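Long-range contact in NAD(P)H-FMN oxidoreductase (Bacillus subtilis, PDB 5LVA), which binds flavin mononucleotide in a flavodoxin-like fold and probably transfers electrons from NAD(P)H to the flavin or a quinone: residues Met1-Pro10 with Glu56-Tyr67. Sequence-based numbering, arbitrary orientation.
With FMN (flavin mononucleotide), chain C.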
ATOM      1  N   MET A   1       8.391  -6.215  12.594  1.00 38.89           N
ATOM      2  CA  MET A   1       7.578  -6.391  13.799  1.00 43.71           C
ATOM      3  C   MET A   1       6.415  -5.399  13.828  1.00 36.77           C
ATOM      4  O   MET A   1       5.263  -5.800  13.696  1.00 37.75           O
ATOM      5  CB  MET A   1       8.442  -6.253  15.061  1.00 45.88           C
ATOM      6  CG  MET A   1       7.803  -6.761  16.362  1.00 52.94           C
ATOM      7  SD  MET A   1       6.657  -8.151  16.182  1.00 71.18           S
ATOM      8  CE  MET A   1       6.497  -8.723  17.877  1.00 46.50           C
ATOM      9  N   LYS A   2       6.705  -4.111  13.986  1.00 32.52           N
ATOM     10  CA  LYS A   2       5.644  -3.103  13.988  1.00 31.79           C
ATOM     11  C   LYS A   2       5.265  -2.654  12.581  1.00 28.04           C
ATOM     12  O   LYS A   2       6.021  -1.968  11.915  1.00 22.69           O
ATOM     13  CB  LYS A   2       6.048  -1.892  14.820  1.00 30.95           C
ATOM     14  CG  LYS A   2       5.687  -2.029  16.272  1.00 34.88           C
ATOM     15  CD  LYS A   2       5.487  -0.680  16.912  1.00 44.78           C
ATOM     16  CE  LYS A   2       5.971  -0.688  18.349  1.00 59.86           C
ATOM     17  NZ  LYS A   2       6.893   0.452  18.614  1.00 68.85           N
ATOM     18  N   VAL A   3       4.070  -3.024  12.145  1.00 28.00           N
ATOM     19  CA  VAL A   3       3.681  -2.790  10.769  1.00 22.89           C
ATOM     20  C   VAL A   3       2.475  -1.883  10.635  1.00 23.64           C
ATOM     21  O   VAL A   3       1.396  -2.200  11.110  1.00 27.94           O
ATOM     22  CB  VAL A   3       3.380  -4.110  10.059  1.00 26.68           C
ATOM     23  CG1 VAL A   3       3.034  -3.860   8.615  1.00 25.10           C
ATOM     24  CG2 VAL A   3       4.564  -5.062  10.177  1.00 22.67           C
ATOM     25  N   LEU A   4       2.666  -0.753   9.965  1.00 22.98           N
ATOM     26  CA  LEU A   4       1.590   0.183   9.692  1.00 18.46           C
ATOM     27  C   LEU A   4       0.996  -0.090   8.308  1.00 22.54           C
ATOM     28  O   LEU A   4       1.696   0.001   7.311  1.00 24.95           O
ATOM     29  CB  LEU A   4       2.111   1.613   9.793  1.00 18.93           C
ATOM     30  CG  LEU A   4       1.150   2.777   9.580  1.00 20.24           C
ATOM     31  CD1 LEU A   4       0.081   2.828  10.659  1.00 19.04           C
ATOM     32  CD2 LEU A   4       1.922   4.066   9.548  1.00 16.62           C
ATOM     33  N   VAL A   5      -0.277  -0.465   8.248  1.00 21.79           N
ATOM     34  CA  VAL A   5      -0.932  -0.709   6.969  1.00 17.70           C
ATOM     35  C   VAL A   5      -1.874   0.426   6.664  1.00 21.00           C
ATOM     36  O   VAL A   5      -2.929   0.552   7.282  1.00 24.36           O
ATOM     37  CB  VAL A   5      -1.744  -2.030   6.932  1.00 21.82           C
ATOM     38  CG1 VAL A   5      -2.369  -2.230   5.563  1.00 14.88           C
ATOM     39  CG2 VAL A   5      -0.886  -3.229   7.292  1.00 19.50           C
ATOM     40  N   LEU A   6      -1.498   1.253   5.702  1.00 19.14           N
ATOM     41  CA  LEU A   6      -2.351   2.341   5.278  1.00 17.05           C
ATOM     42  C   LEU A   6      -3.206   1.909   4.098  1.00 19.77           C
ATOM     43  O   LEU A   6      -2.707   1.785   2.994  1.00 19.90           O
ATOM     44  CB  LEU A   6      -1.504   3.556   4.926  1.00 18.78           C
ATOM     45  CG  LEU A   6      -0.476   3.921   5.999  1.00 15.80           C
ATOM     46  CD1 LEU A   6       0.399   5.068   5.555  1.00 14.10           C
ATOM     47  CD2 LEU A   6      -1.195   4.284   7.262  1.00 18.05           C
ATOM     48  N   ALA A   7      -4.496   1.672   4.332  1.00 20.37           N
ATOM     49  CA  ALA A   7      -5.377   1.204   3.265  1.00 16.25           C
ATOM     50  C   ALA A   7      -6.086   2.364   2.604  1.00 18.61           C
ATOM     51  O   ALA A   7      -6.659   3.206   3.277  1.00 19.35           O
ATOM     52  CB  ALA A   7      -6.369   0.206   3.791  1.00 13.98           C
ATOM     53  N   PHE A   8      -6.028   2.408   1.276  1.00 17.62           N
ATOM     54  CA  PHE A   8      -6.651   3.481   0.521  1.00 16.50           C
ATOM     55  C   PHE A   8      -7.688   2.947  -0.461  1.00 19.89           C
ATOM     56  O   PHE A   8      -7.375   2.618  -1.601  1.00 23.61           O
ATOM     57  CB  PHE A   8      -5.608   4.302  -0.239  1.00 14.28           C
ATOM     58  CG  PHE A   8      -4.656   5.074   0.640  1.00 15.56           C
ATOM     59  CD1 PHE A   8      -3.530   4.467   1.169  1.00 14.47           C
ATOM     60  CD2 PHE A   8      -4.859   6.419   0.883  1.00 15.24           C
ATOM     61  CE1 PHE A   8      -2.640   5.173   1.947  1.00 14.77           C
ATOM     62  CE2 PHE A   8      -3.968   7.131   1.665  1.00 20.29           C
ATOM     63  CZ  PHE A   8      -2.859   6.505   2.202  1.00 16.49           C
ATOM     64  N   HIS A   9      -8.923   2.877  -0.003  1.00 15.66           N
ATOM     65  CA  HIS A   9     -10.028   2.447  -0.814  1.00 16.47           C
ATOM     66  C   HIS A   9     -11.210   3.364  -0.524  1.00 20.77           C
ATOM     67  O   HIS A   9     -11.554   3.585   0.624  1.00 21.27           O
ATOM     68  CB  HIS A   9     -10.371   0.998  -0.520  1.00 19.12           C
ATOM     69  CG  HIS A   9     -11.324   0.400  -1.498  1.00 20.16           C
ATOM     70  ND1 HIS A   9     -12.564   0.945  -1.757  1.00 23.06           N
ATOM     71  CD2 HIS A   9     -11.225  -0.694  -2.281  1.00 18.53           C
ATOM     72  CE1 HIS A   9     -13.184   0.212  -2.658  1.00 20.18           C
ATOM     73  NE2 HIS A   9     -12.393  -0.790  -2.996  1.00 22.26           N
ATOM     74  N   PRO A  10     -11.811   3.931  -1.570  1.00 23.00           N
ATOM     75  CA  PRO A  10     -12.864   4.930  -1.389  1.00 16.94           C
ATOM     76  C   PRO A  10     -14.054   4.431  -0.584  1.00 21.95           C
ATOM     77  O   PRO A  10     -14.707   5.219   0.094  1.00 27.71           O
ATOM     78  CB  PRO A  10     -13.275   5.247  -2.817  1.00 19.02           C
ATOM     79  CG  PRO A  10     -12.001   5.011  -3.611  1.00 22.20           C
ATOM     80  CD  PRO A  10     -11.389   3.813  -2.979  1.00 20.54           C
ATOM     81  N   GLU A  56       6.366   5.678  14.454  1.00 25.66           N
ATOM     82  CA  GLU A  56       6.222   4.661  15.483  1.00 24.36           C
ATOM     83  C   GLU A  56       6.246   3.228  14.957  1.00 26.54           C
ATOM     84  O   GLU A  56       6.276   2.296  15.743  1.00 32.48           O
ATOM     85  CB  GLU A  56       4.931   4.911  16.287  1.00 31.57           C
ATOM     86  CG  GLU A  56       5.072   6.028  17.339  1.00 40.83           C
ATOM     87  CD  GLU A  56       3.736   6.490  17.947  1.00 57.20           C
ATOM     88  OE1 GLU A  56       2.722   5.762  17.829  1.00 55.99           O
ATOM     89  OE2 GLU A  56       3.701   7.582  18.561  1.00 52.46           O
ATOM     90  N   HIS A  57       6.252   3.039  13.642  1.00 27.44           N
ATOM     91  CA  HIS A  57       6.279   1.692  13.071  1.00 22.71           C
ATOM     92  C   HIS A  57       7.524   1.433  12.238  1.00 26.56           C
ATOM     93  O   HIS A  57       8.148   2.363  11.742  1.00 27.27           O
ATOM     94  CB  HIS A  57       5.039   1.443  12.215  1.00 25.06           C
ATOM     95  CG  HIS A  57       3.759   1.485  12.982  1.00 24.68           C
ATOM     96  ND1 HIS A  57       3.225   2.657  13.467  1.00 24.62           N
ATOM     97  CD2 HIS A  57       2.902   0.501  13.346  1.00 22.76           C
ATOM     98  CE1 HIS A  57       2.095   2.394  14.101  1.00 21.41           C
ATOM     99  NE2 HIS A  57       1.874   1.093  14.038  1.00 18.73           N
ATOM    100  N   ASP A  58       7.871   0.159  12.079  1.00 27.07           N
ATOM    101  CA  ASP A  58       9.118  -0.229  11.425  1.00 23.23           C
ATOM    102  C   ASP A  58       8.930  -0.422   9.930  1.00 24.67           C
ATOM    103  O   ASP A  58       9.867  -0.281   9.156  1.00 26.14           O
ATOM    104  CB  ASP A  58       9.676  -1.519  12.046  1.00 26.94           C
ATOM    105  CG  ASP A  58       9.813  -1.437  13.563  1.00 32.74           C
ATOM    106  OD1 ASP A  58      10.499  -0.524  14.058  1.00 33.79           O
ATOM    107  OD2 ASP A  58       9.233  -2.291  14.264  1.00 38.73           O
ATOM    108  N   ARG A  59       7.710  -0.752   9.530  1.00 22.83           N
ATOM    109  CA  ARG A  59       7.385  -1.011   8.144  1.00 18.94           C
ATOM    110  C   ARG A  59       6.078  -0.327   7.783  1.00 20.92           C
ATOM    111  O   ARG A  59       5.125  -0.391   8.533  1.00 22.92           O
ATOM    112  CB  ARG A  59       7.279  -2.511   7.889  1.00 18.89           C
ATOM    113  CG  ARG A  59       6.936  -2.857   6.453  1.00 21.45           C
ATOM    114  CD  ARG A  59       6.666  -4.328   6.278  1.00 21.00           C
ATOM    115  NE  ARG A  59       7.877  -5.114   6.426  1.00 25.24           N
ATOM    116  CZ  ARG A  59       7.967  -6.408   6.152  1.00 29.65           C
ATOM    117  NH1 ARG A  59       6.906  -7.071   5.718  1.00 27.39           N
ATOM    118  NH2 ARG A  59       9.122  -7.042   6.316  1.00 29.15           N
ATOM    119  N   ILE A  60       6.035   0.325   6.628  1.00 23.57           N
ATOM    120  CA  ILE A  60       4.822   0.980   6.165  1.00 18.96           C
ATOM    121  C   ILE A  60       4.301   0.343   4.881  1.00 22.31           C
ATOM    122  O   ILE A  60       5.021   0.228   3.895  1.00 17.06           O
ATOM    123  CB  ILE A  60       5.058   2.459   5.932  1.00 19.39           C
ATOM    124  CG1 ILE A  60       5.775   3.038   7.142  1.00 17.87           C
ATOM    125  CG2 ILE A  60       3.739   3.166   5.693  1.00 16.76           C
ATOM    126  CD1 ILE A  60       6.043   4.472   7.036  1.00 22.40           C
ATOM    127  N   VAL A  61       3.042  -0.081   4.919  1.00 23.41           N
ATOM    128  CA  VAL A  61       2.418  -0.786   3.811  1.00 17.01           C
ATOM    129  C   VAL A  61       1.309   0.040   3.205  1.00 14.85           C
ATOM    130  O   VAL A  61       0.350   0.373   3.877  1.00 21.09           O
ATOM    131  CB  VAL A  61       1.844  -2.133   4.263  1.00 19.86           C
ATOM    132  CG1 VAL A  61       1.112  -2.802   3.137  1.00 16.25           C
ATOM    133  CG2 VAL A  61       2.951  -3.026   4.790  1.00 20.35           C
ATOM    134  N   PHE A  62       1.441   0.376   1.932  1.00 17.31           N
ATOM    135  CA  PHE A  62       0.391   1.098   1.232  1.00 17.49           C
ATOM    136  C   PHE A  62      -0.497   0.106   0.499  1.00 17.73           C
ATOM    137  O   PHE A  62      -0.055  -0.553  -0.438  1.00 18.48           O
ATOM    138  CB  PHE A  62       0.988   2.119   0.267  1.00 16.44           C
ATOM    139  CG  PHE A  62       1.852   3.151   0.935  1.00 15.80           C
ATOM    140  CD1 PHE A  62       3.194   2.904   1.180  1.00 16.64           C
ATOM    141  CD2 PHE A  62       1.321   4.363   1.330  1.00 16.11           C
ATOM    142  CE1 PHE A  62       3.989   3.854   1.802  1.00 13.16           C
ATOM    143  CE2 PHE A  62       2.102   5.313   1.958  1.00 16.45           C
ATOM    144  CZ  PHE A  62       3.441   5.062   2.186  1.00 12.58           C
ATOM    145  N   GLN A  63      -1.741  -0.023   0.954  1.00 18.87           N
ATOM    146  CA  GLN A  63      -2.680  -0.972   0.378  1.00 15.47           C
ATOM    147  C   GLN A  63      -3.758  -0.243  -0.392  1.00 17.55           C
ATOM    148  O   GLN A  63      -4.419   0.628   0.148  1.00 18.38           O
ATOM    149  CB  GLN A  63      -3.303  -1.842   1.461  1.00 17.28           C
ATOM    150  CG  GLN A  63      -4.212  -2.926   0.925  1.00 20.75           C
ATOM    151  CD  GLN A  63      -4.899  -3.737   2.010  1.00 21.14           C
ATOM    152  OE1 GLN A  63      -4.402  -3.877   3.120  1.00 27.94           O
ATOM    153  NE2 GLN A  63      -6.048  -4.289   1.677  1.00 24.37           N
ATOM    154  N   PHE A  64      -3.940  -0.598  -1.658  1.00 18.97           N
ATOM    155  CA  PHE A  64      -4.928   0.074  -2.482  1.00 15.64           C
ATOM    156  C   PHE A  64      -5.286  -0.760  -3.683  1.00 15.39           C
ATOM    157  O   PHE A  64      -4.571  -1.682  -4.020  1.00 18.52           O
ATOM    158  CB  PHE A  64      -4.417   1.453  -2.923  1.00 18.70           C
ATOM    159  CG  PHE A  64      -3.070   1.438  -3.618  1.00 18.03           C
ATOM    160  CD1 PHE A  64      -1.899   1.560  -2.891  1.00 15.51           C
ATOM    161  CD2 PHE A  64      -2.984   1.343  -5.001  1.00 16.09           C
ATOM    162  CE1 PHE A  64      -0.690   1.568  -3.520  1.00 15.60           C
ATOM    163  CE2 PHE A  64      -1.777   1.350  -5.630  1.00 13.30           C
ATOM    164  CZ  PHE A  64      -0.625   1.459  -4.895  1.00 17.69           C
ATOM    165  N   PRO A  65      -6.430  -0.473  -4.311  1.00 18.51           N
ATOM    166  CA  PRO A  65      -6.683  -1.100  -5.603  1.00 15.80           C
ATOM    167  C   PRO A  65      -5.959  -0.339  -6.699  1.00 19.32           C
ATOM    168  O   PRO A  65      -5.793   0.872  -6.585  1.00 19.27           O
ATOM    169  CB  PRO A  65      -8.196  -0.979  -5.762  1.00 14.96           C
ATOM    170  CG  PRO A  65      -8.532   0.250  -5.023  1.00 16.07           C
ATOM    171  CD  PRO A  65      -7.618   0.251  -3.822  1.00 16.28           C
ATOM    172  N   LEU A  66      -5.534  -1.045  -7.738  1.00 18.46           N
ATOM    173  CA  LEU A  66      -4.946  -0.414  -8.898  1.00 15.65           C
ATOM    174  C   LEU A  66      -6.011   0.306  -9.693  1.00 19.05           C
ATOM    175  O   LEU A  66      -6.877  -0.322 -10.295  1.00 18.32           O
ATOM    176  CB  LEU A  66      -4.253  -1.445  -9.786  1.00 18.76           C
ATOM    177  CG  LEU A  66      -3.248  -0.918 -10.802  1.00 16.49           C
ATOM    178  CD1 LEU A  66      -2.050  -0.371 -10.064  1.00 18.95           C
ATOM    179  CD2 LEU A  66      -2.847  -2.012 -11.749  1.00 15.95           C
ATOM    180  N   TYR A  67      -5.923   1.629  -9.687  1.00 17.32           N
ATOM    181  CA  TYR A  67      -6.801   2.484 -10.455  1.00 15.91           C
ATOM    182  C   TYR A  67      -5.988   3.202 -11.504  1.00 18.73           C
ATOM    183  O   TYR A  67      -5.086   3.951 -11.153  1.00 22.87           O
ATOM    184  CB  TYR A  67      -7.487   3.521  -9.566  1.00 17.33           C
ATOM    185  CG  TYR A  67      -8.594   3.019  -8.682  1.00 15.58           C
ATOM    186  CD1 TYR A  67      -9.083   1.719  -8.787  1.00 19.11           C
ATOM    187  CD2 TYR A  67      -9.168   3.856  -7.755  1.00 15.66           C
ATOM    188  CE1 TYR A  67     -10.104   1.281  -7.978  1.00 16.25           C
ATOM    189  CE2 TYR A  67     -10.183   3.427  -6.949  1.00 20.48           C
ATOM    190  CZ  TYR A  67     -10.658   2.146  -7.054  1.00 20.37           C
ATOM    191  OH  TYR A  67     -11.692   1.759  -6.210  1.00 25.98           O
TER
HETATM  192  N1  FMN C 201      -7.542  -2.959 -12.855  1.00 19.19           N
HETATM  193  C2  FMN C 201      -6.344  -3.117 -13.524  1.00 21.14           C
HETATM  194  O2  FMN C 201      -5.849  -4.232 -13.656  1.00 24.27           O
HETATM  195  N3  FMN C 201      -5.681  -2.033 -14.042  1.00 17.85           N
HETATM  196  C4  FMN C 201      -6.203  -0.777 -13.915  1.00 18.25           C
HETATM  197  O4  FMN C 201      -5.573   0.162 -14.388  1.00 17.01           O
HETATM  198  C4A FMN C 201      -7.419  -0.606 -13.245  1.00 17.78           C
HETATM  199  N5  FMN C 201      -7.965   0.644 -13.099  1.00 18.71           N
HETATM  200  C5A FMN C 201      -9.158   0.822 -12.441  1.00 17.15           C
HETATM  201  C6  FMN C 201      -9.678   2.100 -12.309  1.00 16.24           C
HETATM  202  C7  FMN C 201     -10.864   2.322 -11.643  1.00 18.12           C
HETATM  203  C7M FMN C 201     -11.397   3.723 -11.520  1.00 14.08           C
HETATM  204  C8  FMN C 201     -11.546   1.228 -11.105  1.00 20.19           C
HETATM  205  C8M FMN C 201     -12.839   1.417 -10.369  1.00 12.95           C
HETATM  206  C9  FMN C 201     -11.023  -0.051 -11.241  1.00 16.31           C
HETATM  207  C9A FMN C 201      -9.823  -0.264 -11.898  1.00 20.16           C
HETATM  208  N10 FMN C 201      -9.289  -1.538 -12.046  1.00 20.82           N
HETATM  209  C10 FMN C 201      -8.086  -1.702 -12.714  1.00 19.23           C
HETATM  210  C1' FMN C 201      -9.974  -2.728 -11.431  1.00 18.52           C
HETATM  211  C2' FMN C 201      -9.477  -2.711  -9.964  1.00 21.32           C
HETATM  212  O2' FMN C 201      -8.059  -2.816  -9.894  1.00 20.61           O
HETATM  213  C3' FMN C 201     -10.170  -3.688  -8.999  1.00 21.70           C
HETATM  214  O3' FMN C 201     -11.506  -3.256  -8.936  1.00 23.26           O
HETATM  215  C4' FMN C 201      -9.515  -3.649  -7.604  1.00 18.38           C
HETATM  216  O4' FMN C 201      -8.158  -3.931  -7.748  1.00 25.02           O
HETATM  217  C5' FMN C 201      -9.971  -4.613  -6.517  1.00 22.15           C
HETATM  218  O5' FMN C 201     -11.195  -4.185  -5.984  1.00 26.92           O
HETATM  219  P   FMN C 201     -11.657  -4.135  -4.442  1.00 23.20           P
HETATM  220  O1P FMN C 201     -12.334  -2.816  -4.367  1.00 20.77           O
HETATM  221  O2P FMN C 201     -12.574  -5.283  -4.191  1.00 25.37           O
HETATM  222  O3P FMN C 201     -10.596  -4.137  -3.399  1.00 24.37           O
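Two amides grip K2 O: D58 N at 2.8 Å, tilted from the carbonyl plane, and R59 N, nearly in line with the C=O. D58's short side chain lets OD2 reach back, its anti side taking K2 N. From here strands 3-7 and 59-65 run parallel as neighbours in the flavodoxin-like sheet: L4, L6 and F8 donate to R59, V61 and Q63, while V61 and Q63 donate back to L4 and L6. L4 lays CB over one face of the H57 ring, 3.9 Å from its centroid, while H57 NE2 bonds T32 of strand 31-35, beyond strand 3-7. On the same face of the sheet, the flexible L6 fits CD1 against branched I60 (CG2) and the F62 ring (CE2, 4.0 Å). On the other, V3 CG1 meets V61 CG2 at 3.9 Å, and Q63, with CG anti to N (chi1 -176°), extends past V5 CG1 to Y166 and N18. Toward the cofactor, H9 NE2 donates to FMN O1P, though the modelled distance is doubtfully short. Y67 turns one face to the flavin's dimethyl end, CD1 3.4 Å from FMN C8; its CE2 edge meets P10 CG. An alanine in place of Y67 would probably leave P10 and the dimethyl end without this packing. A largely apolar parallel pair thus holds H9 and Y67 beside FMN, with Q63 NE2 bonded to FMN-binding N18.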